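Local atomic coordinates of putative uncharacterized protein (Bacteroides eggerthii DSM 20697, PDB entry 5BYP), a protein that is of unknown function but has a lipocalin-like domain of the calycin clan, a fold whose relatives often bind small hydrophobic molecules. Residues 17-20 and 24-27; 29-34 and 40-45; 49-54 and 86-91; 104-109 and 114-119. All blocks are in the same frame, centred on the assembly; numbering follows the deposited sequence.

Contact 1: 17-20 and 24-27; sequences YQYP and VQKV
The ring of Y19 meets the side chain of Q25 at its edge. CE2 of Y19 lies 3.3 Å from CG of Q25, and this carbon is close to the ring plane. The amide end of Q25 does not follow the ring. Its chain bends at CG (chi2 -70°) and leads away from segment 17-20, with the amide plane turned 47° from the ring of Y19. The contact therefore uses the methylenes and not the polar end.

Y17 stands on the same face of the sheet as Q25. Their CB atoms are 4.0 Å apart, and Q25 CB sits at the edge of the Y17 ring. CG of Y17 is anti to its carbonyl carbon (chi1 -66°), which carries the ring past Q25 to V27. There CD2 of Y17 touches CG2 of V27 at 3.7 Å. Q25 thus offers CB to the edge of one ring and CG to the edge of the other.

The backbone joins the same residues. Y17 and Q25 form an antiparallel hydrogen-bonded pair: Y17 N gives to Q25 O at 3.0 Å, and Q25 N gives to Y17 O at 2.9 Å. V24 lies on the other face, paired with Q18, and its CA also approaches Y17 O. The ring of Y17 also meets that of Y122 of strand 120-126 edge-to-face.

The chemistry is that of a short, solvent-facing hairpin. Two backbone bonds set the pairing, and aliphatic carbon against tyrosine rings supplies the side-chain packing, while the glutamine amide is left outside it.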
loop_
_atom_site.group_PDB
_atom_site.type_symbol
_atom_site.label_atom_id
_atom_site.label_comp_id
_atom_site.label_asym_id
_atom_site.label_seq_id
_atom_site.Cartn_x
_atom_site.Cartn_y
_atom_site.Cartn_z
ATOM N N TYR A 17 6.742 -1.189 10.044
ATOM C CA TYR A 17 5.955 -0.019 10.419
ATOM C C TYR A 17 6.648 0.674 11.584
ATOM O O TYR A 17 7.125 -0.003 12.500
ATOM C CB TYR A 17 4.517 -0.390 10.828
ATOM C CG TYR A 17 3.634 -0.953 9.740
ATOM C CD1 TYR A 17 3.088 -0.127 8.760
ATOM C CD2 TYR A 17 3.202 -2.275 9.784
ATOM C CE1 TYR A 17 2.212 -0.628 7.790
ATOM C CE2 TYR A 17 2.340 -2.790 8.815
ATOM C CZ TYR A 17 1.830 -1.958 7.830
ATOM O OH TYR A 17 0.971 -2.467 6.876
ATOM N N GLN A 18 6.689 2.012 11.565
ATOM C CA GLN A 18 7.266 2.828 12.624
ATOM C C GLN A 18 6.214 3.802 13.105
ATOM O O GLN A 18 5.960 4.814 12.447
ATOM C CB GLN A 18 8.511 3.568 12.128
ATOM C CG GLN A 18 9.680 2.685 11.724
ATOM C CD GLN A 18 10.906 3.514 11.378
ATOM O OE1 GLN A 18 10.978 4.735 11.631
ATOM N NE2 GLN A 18 11.920 2.858 10.831
ATOM N N TYR A 19 5.539 3.474 14.202
ATOM C CA TYR A 19 4.438 4.296 14.706
ATOM C C TYR A 19 4.992 5.548 15.394
ATOM O O TYR A 19 6.129 5.503 15.873
ATOM C CB TYR A 19 3.517 3.465 15.622
ATOM C CG TYR A 19 2.918 2.285 14.871
ATOM C CD1 TYR A 19 1.836 2.456 14.009
ATOM C CD2 TYR A 19 3.509 1.030 14.922
ATOM C CE1 TYR A 19 1.339 1.396 13.243
ATOM C CE2 TYR A 19 3.022 -0.037 14.158
ATOM C CZ TYR A 19 1.942 0.153 13.312
ATOM O OH TYR A 19 1.443 -0.897 12.565
ATOM N N PRO A 20 4.266 6.711 15.315
ATOM C CA PRO A 20 4.798 7.970 15.857
ATOM C C PRO A 20 5.614 7.824 17.141
ATOM O O PRO A 20 6.824 7.986 17.082
ATOM C CB PRO A 20 3.535 8.796 16.090
ATOM C CG PRO A 20 2.659 8.409 14.976
ATOM C CD PRO A 20 2.930 6.936 14.717
ATOM N N VAL A 24 8.069 -0.297 16.648
ATOM C CA VAL A 24 8.517 -0.891 15.377
ATOM C C VAL A 24 7.825 -2.269 15.148
ATOM O O VAL A 24 7.899 -3.154 15.996
ATOM C CB VAL A 24 10.058 -1.011 15.307
ATOM C CG1 VAL A 24 10.500 -1.508 13.935
ATOM C CG2 VAL A 24 10.730 0.320 15.630
ATOM N N GLN A 25 7.135 -2.422 14.016
ATOM C CA GLN A 25 6.434 -3.664 13.688
ATOM C C GLN A 25 7.086 -4.381 12.491
ATOM O O GLN A 25 6.984 -3.911 11.359
ATOM C CB GLN A 25 4.942 -3.388 13.415
ATOM C CG GLN A 25 4.161 -3.057 14.684
ATOM C CD GLN A 25 3.992 -4.244 15.598
ATOM O OE1 GLN A 25 3.194 -5.136 15.326
ATOM N NE2 GLN A 25 4.715 -4.254 16.726
ATOM N N LYS A 26 7.793 -5.510 12.767
ATOM C CA LYS A 26 8.430 -6.350 11.743
ATOM C C LYS A 26 7.369 -6.956 10.809
ATOM O O LYS A 26 6.409 -7.564 11.285
ATOM C CB LYS A 26 9.262 -7.477 12.393
ATOM C CG LYS A 26 10.725 -7.126 12.684
ATOM C CD LYS A 26 11.457 -8.329 13.321
ATOM C CE LYS A 26 12.968 -8.218 13.283
ATOM N NZ LYS A 26 13.629 -9.349 13.997
ATOM N N VAL A 27 7.524 -6.729 9.485
ATOM C CA VAL A 27 6.627 -7.217 8.420
ATOM C C VAL A 27 7.445 -8.041 7.394
ATOM O O VAL A 27 8.565 -7.644 7.052
ATOM C CB VAL A 27 5.876 -6.055 7.718
ATOM C CG1 VAL A 27 4.749 -6.592 6.860
ATOM C CG2 VAL A 27 5.345 -5.033 8.716
#

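Contact 2: 29-34 and 40-45; sequences SIFYGF and LAYCMN
Strands 30-34 and 40-43 run antiparallel at 164°, with axes 4.4 Å apart at the closest. F31 and Y42 form one hydrogen-bonded pair and G33 and L40 the next. I30 with C43 and Y32 with A41 are the non-hydrogen-bonded pairs. F31 N and Y42 O are 3.0 Å apart, as are Y42 N and F31 O. M44 N gives to S29 O at 2.8 Å.

S29 adds a side-chain bond. Its OG, anti to the backbone N (chi1 176°), gives to M44 O at 3.0 Å from above the carbonyl plane. F31 and Y42 share a face of the sheet, where CB of F31 meets CD2 of Y42 at 3.6 Å. F31 also reaches selenomethionine M44: its CE1 lies 3.6 Å from CG of M44, and the two side chains cross at about a right angle. On the other face the ring of Y32 comes loosely to the methyl of A41.

Strand 10-18 flanks the hairpin through I30, Y32 and F34, and strand 51-60 through A41 and C43. F92 of helix 87-92 packs on I30, Y32, A41 and C43, so this face looks into the interior of the curled sheet.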
loop_
_atom_site.group_PDB
_atom_site.type_symbol
_atom_site.label_atom_id
_atom_site.label_comp_id
_atom_site.label_asym_id
_atom_site.label_seq_id
_atom_site.Cartn_x
_atom_site.Cartn_y
_atom_site.Cartn_z
ATOM N N SER A 29 5.428 -10.566 5.071
ATOM C CA SER A 29 4.364 -11.027 4.194
ATOM C C SER A 29 3.894 -9.959 3.165
ATOM O O SER A 29 3.243 -10.330 2.184
ATOM C CB SER A 29 3.173 -11.458 5.055
ATOM O OG SER A 29 2.038 -11.838 4.295
ATOM N N ILE A 30 4.212 -8.666 3.376
ATOM C CA ILE A 30 3.652 -7.579 2.561
ATOM C C ILE A 30 4.628 -7.046 1.478
ATOM O O ILE A 30 5.805 -6.785 1.748
ATOM C CB ILE A 30 3.171 -6.434 3.501
ATOM C CG1 ILE A 30 2.001 -6.934 4.407
ATOM C CG2 ILE A 30 2.806 -5.143 2.725
ATOM C CD1 ILE A 30 1.355 -5.900 5.363
ATOM N N PHE A 31 4.085 -6.857 0.248
ATOM C CA PHE A 31 4.794 -6.311 -0.912
ATOM C C PHE A 31 3.909 -5.295 -1.638
ATOM O O PHE A 31 2.694 -5.494 -1.730
ATOM C CB PHE A 31 5.206 -7.435 -1.877
ATOM C CG PHE A 31 6.145 -8.462 -1.295
ATOM C CD1 PHE A 31 5.659 -9.525 -0.539
ATOM C CD2 PHE A 31 7.511 -8.405 -1.551
ATOM C CE1 PHE A 31 6.529 -10.474 -0.000
ATOM C CE2 PHE A 31 8.370 -9.382 -1.052
ATOM C CZ PHE A 31 7.875 -10.398 -0.263
ATOM N N TYR A 32 4.517 -4.195 -2.140
ATOM C CA TYR A 32 3.857 -3.167 -2.974
ATOM C C TYR A 32 4.512 -3.169 -4.327
ATOM O O TYR A 32 5.723 -3.277 -4.402
ATOM C CB TYR A 32 3.961 -1.763 -2.336
ATOM C CG TYR A 32 2.948 -1.424 -1.249
ATOM C CD1 TYR A 32 2.460 -2.407 -0.389
ATOM C CD2 TYR A 32 2.607 -0.097 -0.977
ATOM C CE1 TYR A 32 1.623 -2.084 0.678
ATOM C CE2 TYR A 32 1.730 0.228 0.052
ATOM C CZ TYR A 32 1.263 -0.763 0.893
ATOM O OH TYR A 32 0.450 -0.421 1.942
ATOM N N GLY A 33 3.720 -3.103 -5.384
ATOM C CA GLY A 33 4.215 -3.100 -6.763
ATOM C C GLY A 33 3.791 -1.855 -7.505
ATOM O O GLY A 33 2.660 -1.394 -7.346
ATOM N N PHE A 34 4.704 -1.280 -8.284
ATOM C CA PHE A 34 4.442 -0.051 -9.019
ATOM C C PHE A 34 4.817 -0.236 -10.478
ATOM O O PHE A 34 5.899 -0.729 -10.758
ATOM C CB PHE A 34 5.233 1.116 -8.395
ATOM C CG PHE A 34 4.956 1.360 -6.926
ATOM C CD1 PHE A 34 5.699 0.714 -5.945
ATOM C CD2 PHE A 34 3.972 2.261 -6.524
ATOM C CE1 PHE A 34 5.434 0.934 -4.588
ATOM C CE2 PHE A 34 3.728 2.501 -5.164
ATOM C CZ PHE A 34 4.464 1.840 -4.208
ATOM N N LEU A 40 0.029 -2.540 -7.417
ATOM C CA LEU A 40 -0.182 -3.927 -7.003
ATOM C C LEU A 40 0.246 -4.089 -5.580
ATOM O O LEU A 40 1.225 -3.470 -5.165
ATOM C CB LEU A 40 0.630 -4.892 -7.897
ATOM C CG LEU A 40 0.334 -4.848 -9.401
ATOM C CD1 LEU A 40 1.461 -5.463 -10.193
ATOM C CD2 LEU A 40 -1.017 -5.517 -9.741
ATOM N N ALA A 41 -0.439 -4.934 -4.827
ATOM C CA ALA A 41 -0.061 -5.233 -3.453
ATOM C C ALA A 41 -0.380 -6.703 -3.152
ATOM O O ALA A 41 -1.386 -7.220 -3.664
ATOM C CB ALA A 41 -0.790 -4.309 -2.496
ATOM N N TYR A 42 0.517 -7.413 -2.408
ATOM C CA TYR A 42 0.306 -8.836 -2.089
ATOM C C TYR A 42 0.703 -9.186 -0.647
ATOM O O TYR A 42 1.710 -8.688 -0.123
ATOM C CB TYR A 42 1.052 -9.784 -3.058
ATOM C CG TYR A 42 1.698 -9.130 -4.259
ATOM C CD1 TYR A 42 0.950 -8.801 -5.387
ATOM C CD2 TYR A 42 3.072 -8.971 -4.329
ATOM C CE1 TYR A 42 1.541 -8.216 -6.507
ATOM C CE2 TYR A 42 3.681 -8.419 -5.454
ATOM C CZ TYR A 42 2.910 -8.045 -6.546
ATOM O OH TYR A 42 3.499 -7.507 -7.671
ATOM N N CYS A 43 -0.100 -10.083 -0.033
ATOM C CA CYS A 43 0.098 -10.635 1.305
ATOM C C CYS A 43 0.430 -12.083 1.177
ATOM O O CYS A 43 -0.357 -12.845 0.631
ATOM C CB CYS A 43 -1.132 -10.428 2.173
ATOM S SG CYS A 43 -0.861 -10.798 3.910
HETATM N N MSE A 44 1.597 -12.472 1.656
HETATM C CA MSE A 44 2.088 -13.835 1.496
HETATM C C MSE A 44 1.535 -14.788 2.523
HETATM O O MSE A 44 0.737 -14.423 3.391
HETATM C CB MSE A 44 3.627 -13.876 1.534
HETATM C CG MSE A 44 4.270 -13.318 0.256
HETATM SE SE MSE A 44 3.945 -14.376 -1.381
HETATM C CE MSE A 44 4.110 -12.887 -2.736
ATOM N N ASN A 45 1.898 -16.046 2.335
ATOM C CA ASN A 45 1.589 -17.191 3.164
ATOM C C ASN A 45 2.615 -18.271 2.803
ATOM O O ASN A 45 2.707 -18.650 1.628
ATOM C CB ASN A 45 0.131 -17.647 2.964
#

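Contact 3: 49-54 and 86-91; sequences SYEGFY and SASYKN
The carboxylate of E51 comes up to CB of S88, with OE1 at 3.2 Å and OE2 at 3.3 Å. The hydroxyl of S88 is a little farther, its OG 3.5 Å from OE2 of E51. No hydrogen bond joins the two segments. With chi1 at -162°, E51 extends from the strand, and a bend at chi2 then sends the carboxylate across to the helix.

The rest is van der Waals packing of the F53 ring on the first turn of the helix. CZ of F53 lies 4.0 Å from CB of S88, which sits at the ring edge and in its plane. CZ of F53 is also 4.1 Å from the backbone N of Y89. One residue of the helix, S88, is therefore met by both E51 and F53. These two stand two places apart on strand 51-54 and project from the same side of it.

Within the helix the bonds belong to its start. S86 is the N-cap, and its OG accepts a weak bond from Y89 N at 3.4 Å. S86 O accepts from K90 N at 3.1 Å. The hydroxyl of Y89 gives no bond to the strand but pairs with G96 O.

This is helix-on-sheet packing: the N-capped start of helix 87-92 rests on strand 51-60 of the curled lipocalin-like sheet. The axes of strand 51-54 and helix 87-91 pass 10.5 Å apart at an angle of 76°, so the helix lies across the strand. F53 also packs on F92 and F93 and on L83 of helix 77-84. Strand 38-43 borders E51 and F53 through backbone bonds to C43 and A41.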
loop_
_atom_site.group_PDB
_atom_site.type_symbol
_atom_site.label_atom_id
_atom_site.label_comp_id
_atom_site.label_asym_id
_atom_site.label_seq_id
_atom_site.Cartn_x
_atom_site.Cartn_y
_atom_site.Cartn_z
ATOM N N SER A 49 0.746 -19.687 -1.368
ATOM C CA SER A 49 -0.336 -18.891 -1.911
ATOM C C SER A 49 -0.228 -17.484 -1.384
ATOM O O SER A 49 0.366 -17.277 -0.332
ATOM C CB SER A 49 -1.673 -19.511 -1.515
ATOM O OG SER A 49 -2.771 -18.820 -2.084
ATOM N N TYR A 50 -0.755 -16.517 -2.112
ATOM C CA TYR A 50 -0.773 -15.111 -1.687
ATOM C C TYR A 50 -2.065 -14.403 -2.123
ATOM O O TYR A 50 -2.687 -14.761 -3.121
ATOM C CB TYR A 50 0.463 -14.316 -2.204
ATOM C CG TYR A 50 0.623 -14.272 -3.710
ATOM C CD1 TYR A 50 1.354 -15.243 -4.378
ATOM C CD2 TYR A 50 0.105 -13.218 -4.459
ATOM C CE1 TYR A 50 1.484 -15.228 -5.768
ATOM C CE2 TYR A 50 0.211 -13.198 -5.856
ATOM C CZ TYR A 50 0.910 -14.202 -6.507
ATOM O OH TYR A 50 1.044 -14.192 -7.882
ATOM N N GLU A 51 -2.465 -13.403 -1.366
ATOM C CA GLU A 51 -3.645 -12.614 -1.715
ATOM C C GLU A 51 -3.180 -11.285 -2.303
ATOM O O GLU A 51 -2.201 -10.714 -1.817
ATOM C CB GLU A 51 -4.544 -12.411 -0.485
ATOM C CG GLU A 51 -5.965 -11.992 -0.836
ATOM C CD GLU A 51 -6.594 -10.976 0.108
ATOM O OE1 GLU A 51 -5.981 -10.651 1.157
ATOM O OE2 GLU A 51 -7.712 -10.506 -0.209
ATOM N N GLY A 52 -3.843 -10.848 -3.359
ATOM C CA GLY A 52 -3.485 -9.634 -4.077
ATOM C C GLY A 52 -4.540 -8.539 -4.177
ATOM O O GLY A 52 -5.746 -8.792 -4.063
ATOM N N PHE A 53 -4.058 -7.300 -4.405
ATOM C CA PHE A 53 -4.852 -6.090 -4.551
ATOM C C PHE A 53 -4.295 -5.255 -5.658
ATOM O O PHE A 53 -3.127 -5.391 -5.985
ATOM C CB PHE A 53 -4.868 -5.294 -3.254
ATOM C CG PHE A 53 -5.470 -6.033 -2.105
ATOM C CD1 PHE A 53 -6.841 -6.069 -1.925
ATOM C CD2 PHE A 53 -4.661 -6.642 -1.150
ATOM C CE1 PHE A 53 -7.396 -6.735 -0.829
ATOM C CE2 PHE A 53 -5.214 -7.303 -0.064
ATOM C CZ PHE A 53 -6.577 -7.350 0.089
ATOM N N TYR A 54 -5.116 -4.403 -6.264
ATOM C CA TYR A 54 -4.641 -3.600 -7.376
ATOM C C TYR A 54 -5.311 -2.230 -7.375
ATOM O O TYR A 54 -6.334 -2.023 -6.739
ATOM C CB TYR A 54 -4.842 -4.341 -8.728
ATOM C CG TYR A 54 -6.275 -4.583 -9.147
ATOM C CD1 TYR A 54 -7.058 -5.545 -8.507
ATOM C CD2 TYR A 54 -6.797 -3.977 -10.286
ATOM C CE1 TYR A 54 -8.364 -5.803 -8.917
ATOM C CE2 TYR A 54 -8.090 -4.250 -10.728
ATOM C CZ TYR A 54 -8.872 -5.162 -10.040
ATOM O OH TYR A 54 -10.151 -5.430 -10.478
ATOM N N SER A 86 -14.032 -6.043 3.554
ATOM C CA SER A 86 -13.406 -7.355 3.732
ATOM C C SER A 86 -12.340 -7.278 4.792
ATOM O O SER A 86 -11.596 -6.291 4.833
ATOM C CB SER A 86 -12.805 -7.850 2.416
ATOM O OG SER A 86 -11.637 -7.126 2.042
ATOM N N ALA A 87 -12.218 -8.326 5.623
ATOM C CA ALA A 87 -11.210 -8.396 6.687
ATOM C C ALA A 87 -9.777 -8.282 6.115
ATOM O O ALA A 87 -8.894 -7.716 6.761
ATOM C CB ALA A 87 -11.365 -9.695 7.461
ATOM N N SER A 88 -9.575 -8.793 4.895
ATOM C CA SER A 88 -8.290 -8.806 4.211
ATOM C C SER A 88 -7.783 -7.387 3.983
ATOM O O SER A 88 -6.618 -7.099 4.244
ATOM C CB SER A 88 -8.424 -9.534 2.882
ATOM O OG SER A 88 -9.170 -10.738 3.013
ATOM N N TYR A 89 -8.680 -6.494 3.549
ATOM C CA TYR A 89 -8.426 -5.082 3.310
ATOM C C TYR A 89 -8.208 -4.360 4.645
ATOM O O TYR A 89 -7.255 -3.583 4.796
ATOM C CB TYR A 89 -9.604 -4.472 2.522
ATOM C CG TYR A 89 -9.599 -2.968 2.458
ATOM C CD1 TYR A 89 -10.232 -2.207 3.440
ATOM C CD2 TYR A 89 -8.985 -2.297 1.405
ATOM C CE1 TYR A 89 -10.217 -0.815 3.395
ATOM C CE2 TYR A 89 -8.935 -0.905 1.370
ATOM C CZ TYR A 89 -9.594 -0.171 2.343
ATOM O OH TYR A 89 -9.564 1.192 2.316
ATOM N N LYS A 90 -9.062 -4.626 5.615
ATOM C CA LYS A 90 -8.909 -4.010 6.937
ATOM C C LYS A 90 -7.548 -4.388 7.590
ATOM O O LYS A 90 -6.877 -3.521 8.159
ATOM C CB LYS A 90 -10.076 -4.391 7.848
ATOM C CG LYS A 90 -11.334 -3.570 7.557
ATOM C CD LYS A 90 -12.595 -4.291 8.024
ATOM C CE LYS A 90 -13.806 -3.430 7.909
ATOM N NZ LYS A 90 -15.036 -4.200 8.205
ATOM N N ASN A 91 -7.112 -5.646 7.435
ATOM C CA ASN A 91 -5.856 -6.065 8.025
ATOM C C ASN A 91 -4.657 -5.595 7.219
ATOM O O ASN A 91 -3.600 -5.328 7.792
ATOM C CB ASN A 91 -5.802 -7.589 8.179
ATOM C CG ASN A 91 -6.908 -8.202 9.012
ATOM O OD1 ASN A 91 -7.735 -7.508 9.636
ATOM N ND2 ASN A 91 -6.999 -9.528 8.960
#

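Contact 4: 104-109 and 114-119; sequences KVEELT and RLNYEG
The carbonyl oxygen R114 O is gripped by two backbone donors of segment 104-109. E106 N lies 2.8 Å from it and E107 N 3.2 Å. E106 N comes nearly in line with the carbonyl, and E107 N arrives in its plane on a lone pair. In return R114 N gives to E107 O at 2.8 Å.

The side chain of R114 is held by the same two residues in a salt-bridge network. OE1 of E106 forms a salt bridge with NE of R114 at 2.8 Å, with hydrogen bonds from NE and, weakly, from NH2. OE1 of E107 makes a second salt bridge, to NH1 of R114 at 2.9 Å, at the edge of the guanidinium. CB of E106 lies over one face of that group. Both carboxylates stand steeply to it, their planes 76° and 77° away. R114 leaves the strand extended (chi1 -166°) and turns at chi3, bringing the guanidinium back over the hairpin. Two acids around one arginine would offset its charge and limit its rotation.

N116 lies beside E106, its ND2 2.8 Å from OE2 of E106, but the angle is too poor for a hydrogen bond. OD1 of N116 instead accepts from G119 N, an Asx motif at the end of the strand. On the other face V105 CG2 and L115 CD2 touch at 4.0 Å, near I64 of strand 63-68.

The register slips by one between V105 and E107. With E106 and E107 both opposite R114, this is a classic beta bulge, here in the hairpin of strands 100-108 and 112-117 of the lipocalin-like sheet.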
loop_
_atom_site.group_PDB
_atom_site.type_symbol
_atom_site.label_atom_id
_atom_site.label_comp_id
_atom_site.label_asym_id
_atom_site.label_seq_id
_atom_site.Cartn_x
_atom_site.Cartn_y
_atom_site.Cartn_z
ATOM N N LYS A 104 3.446 10.865 2.236
ATOM C CA LYS A 104 4.584 11.736 1.995
ATOM C C LYS A 104 5.770 10.846 1.672
ATOM O O LYS A 104 6.027 9.883 2.401
ATOM C CB LYS A 104 4.867 12.657 3.202
ATOM C CG LYS A 104 3.840 13.790 3.414
ATOM C CD LYS A 104 3.958 14.950 2.403
ATOM C CE LYS A 104 5.106 15.902 2.658
ATOM N NZ LYS A 104 5.145 16.994 1.643
ATOM N N VAL A 105 6.424 11.087 0.531
ATOM C CA VAL A 105 7.591 10.291 0.143
ATOM C C VAL A 105 8.822 10.863 0.841
ATOM O O VAL A 105 9.334 11.907 0.430
ATOM C CB VAL A 105 7.776 10.215 -1.388
ATOM C CG1 VAL A 105 8.972 9.318 -1.749
ATOM C CG2 VAL A 105 6.490 9.726 -2.066
ATOM N N GLU A 106 9.252 10.215 1.934
ATOM C CA GLU A 106 10.424 10.664 2.699
ATOM C C GLU A 106 11.723 10.167 2.056
ATOM O O GLU A 106 12.711 10.898 2.020
ATOM C CB GLU A 106 10.348 10.194 4.161
ATOM C CG GLU A 106 9.190 10.796 4.940
ATOM C CD GLU A 106 9.249 10.593 6.441
ATOM O OE1 GLU A 106 10.121 9.826 6.913
ATOM O OE2 GLU A 106 8.444 11.235 7.153
ATOM N N GLU A 107 11.710 8.923 1.545
ATOM C CA GLU A 107 12.863 8.290 0.911
ATOM C C GLU A 107 12.435 7.442 -0.273
ATOM O O GLU A 107 11.395 6.760 -0.221
ATOM C CB GLU A 107 13.620 7.415 1.938
ATOM C CG GLU A 107 14.955 6.853 1.458
ATOM C CD GLU A 107 15.806 6.170 2.514
ATOM O OE1 GLU A 107 15.439 6.218 3.710
ATOM O OE2 GLU A 107 16.855 5.596 2.143
ATOM N N LEU A 108 13.233 7.504 -1.349
ATOM C CA LEU A 108 13.087 6.676 -2.535
ATOM C C LEU A 108 14.427 6.592 -3.241
ATOM O O LEU A 108 14.918 7.587 -3.778
ATOM C CB LEU A 108 11.971 7.154 -3.488
ATOM C CG LEU A 108 11.695 6.217 -4.677
ATOM C CD1 LEU A 108 11.026 4.919 -4.232
ATOM C CD2 LEU A 108 10.868 6.910 -5.713
ATOM N N THR A 109 15.060 5.417 -3.144
ATOM C CA THR A 109 16.351 5.125 -3.765
ATOM C C THR A 109 16.190 3.848 -4.605
ATOM O O THR A 109 15.066 3.373 -4.773
ATOM C CB THR A 109 17.473 5.019 -2.691
ATOM O OG1 THR A 109 17.352 3.789 -1.969
ATOM C CG2 THR A 109 17.492 6.211 -1.723
ATOM N N ARG A 114 10.697 5.027 1.907
ATOM C CA ARG A 114 10.046 5.316 3.173
ATOM C C ARG A 114 8.900 6.292 2.959
ATOM O O ARG A 114 9.114 7.438 2.548
ATOM C CB ARG A 114 11.044 5.844 4.231
ATOM C CG ARG A 114 10.453 5.837 5.651
ATOM C CD ARG A 114 11.453 6.181 6.738
ATOM N NE ARG A 114 11.763 7.611 6.792
ATOM C CZ ARG A 114 12.894 8.142 6.346
ATOM N NH1 ARG A 114 13.833 7.370 5.813
ATOM N NH2 ARG A 114 13.100 9.450 6.435
ATOM N N LEU A 115 7.680 5.809 3.189
ATOM C CA LEU A 115 6.450 6.601 3.074
ATOM C C LEU A 115 5.997 7.047 4.462
ATOM O O LEU A 115 6.364 6.427 5.461
ATOM C CB LEU A 115 5.339 5.801 2.374
ATOM C CG LEU A 115 5.665 5.241 1.000
ATOM C CD1 LEU A 115 4.563 4.360 0.519
ATOM C CD2 LEU A 115 5.934 6.354 -0.010
ATOM N N ASN A 116 5.230 8.121 4.539
ATOM C CA ASN A 116 4.808 8.606 5.834
ATOM C C ASN A 116 3.349 8.956 5.825
ATOM O O ASN A 116 2.898 9.741 4.979
ATOM C CB ASN A 116 5.645 9.818 6.248
ATOM C CG ASN A 116 5.397 10.266 7.653
ATOM O OD1 ASN A 116 4.364 10.882 7.978
ATOM N ND2 ASN A 116 6.357 9.988 8.517
ATOM N N TYR A 117 2.606 8.416 6.782
ATOM C CA TYR A 117 1.206 8.773 6.890
ATOM C C TYR A 117 0.866 9.107 8.303
ATOM O O TYR A 117 0.816 8.216 9.162
ATOM C CB TYR A 117 0.271 7.681 6.359
ATOM C CG TYR A 117 -1.182 8.072 6.493
ATOM C CD1 TYR A 117 -1.766 8.973 5.605
ATOM C CD2 TYR A 117 -1.965 7.573 7.528
ATOM C CE1 TYR A 117 -3.099 9.355 5.741
ATOM C CE2 TYR A 117 -3.297 7.944 7.672
ATOM C CZ TYR A 117 -3.861 8.839 6.781
ATOM O OH TYR A 117 -5.182 9.196 6.927
ATOM N N GLU A 118 0.575 10.398 8.542
ATOM C CA GLU A 118 0.203 10.936 9.853
ATOM C C GLU A 118 1.187 10.456 10.949
ATOM O O GLU A 118 0.766 10.072 12.047
ATOM C CB GLU A 118 -1.251 10.557 10.210
ATOM C CG GLU A 118 -2.289 11.259 9.350
ATOM C CD GLU A 118 -3.733 10.871 9.608
ATOM O OE1 GLU A 118 -3.996 10.116 10.574
ATOM O OE2 GLU A 118 -4.607 11.324 8.836
ATOM N N GLY A 119 2.476 10.450 10.615
ATOM C CA GLY A 119 3.529 10.059 11.547
ATOM C C GLY A 119 3.967 8.609 11.473
ATOM O O GLY A 119 5.046 8.265 11.962
#

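Contacts 1, 2 and 4 are hairpins of one curled antiparallel sheet, while contact 3 lays a helix against it. Contact 2 lies nearest the centre of the chain and is the more buried hairpin, rich in aromatic residues. Contact 3 is partly buried, with a buried F53 beside a partly exposed E51. Contacts 1 and 4 are at the surface: contact 1 relies on tyrosine and aliphatic carbon, contact 4 on ion pairs. Contacts 2 and 3 are joined because strands 38-43 and 51-60 are neighbours in the sheet. Contact 1 touches contact 2 through Y17 and I30, and contact 4 through P20 and G119. Contacts 3 and 4 lie on opposite sides of the chain's centre.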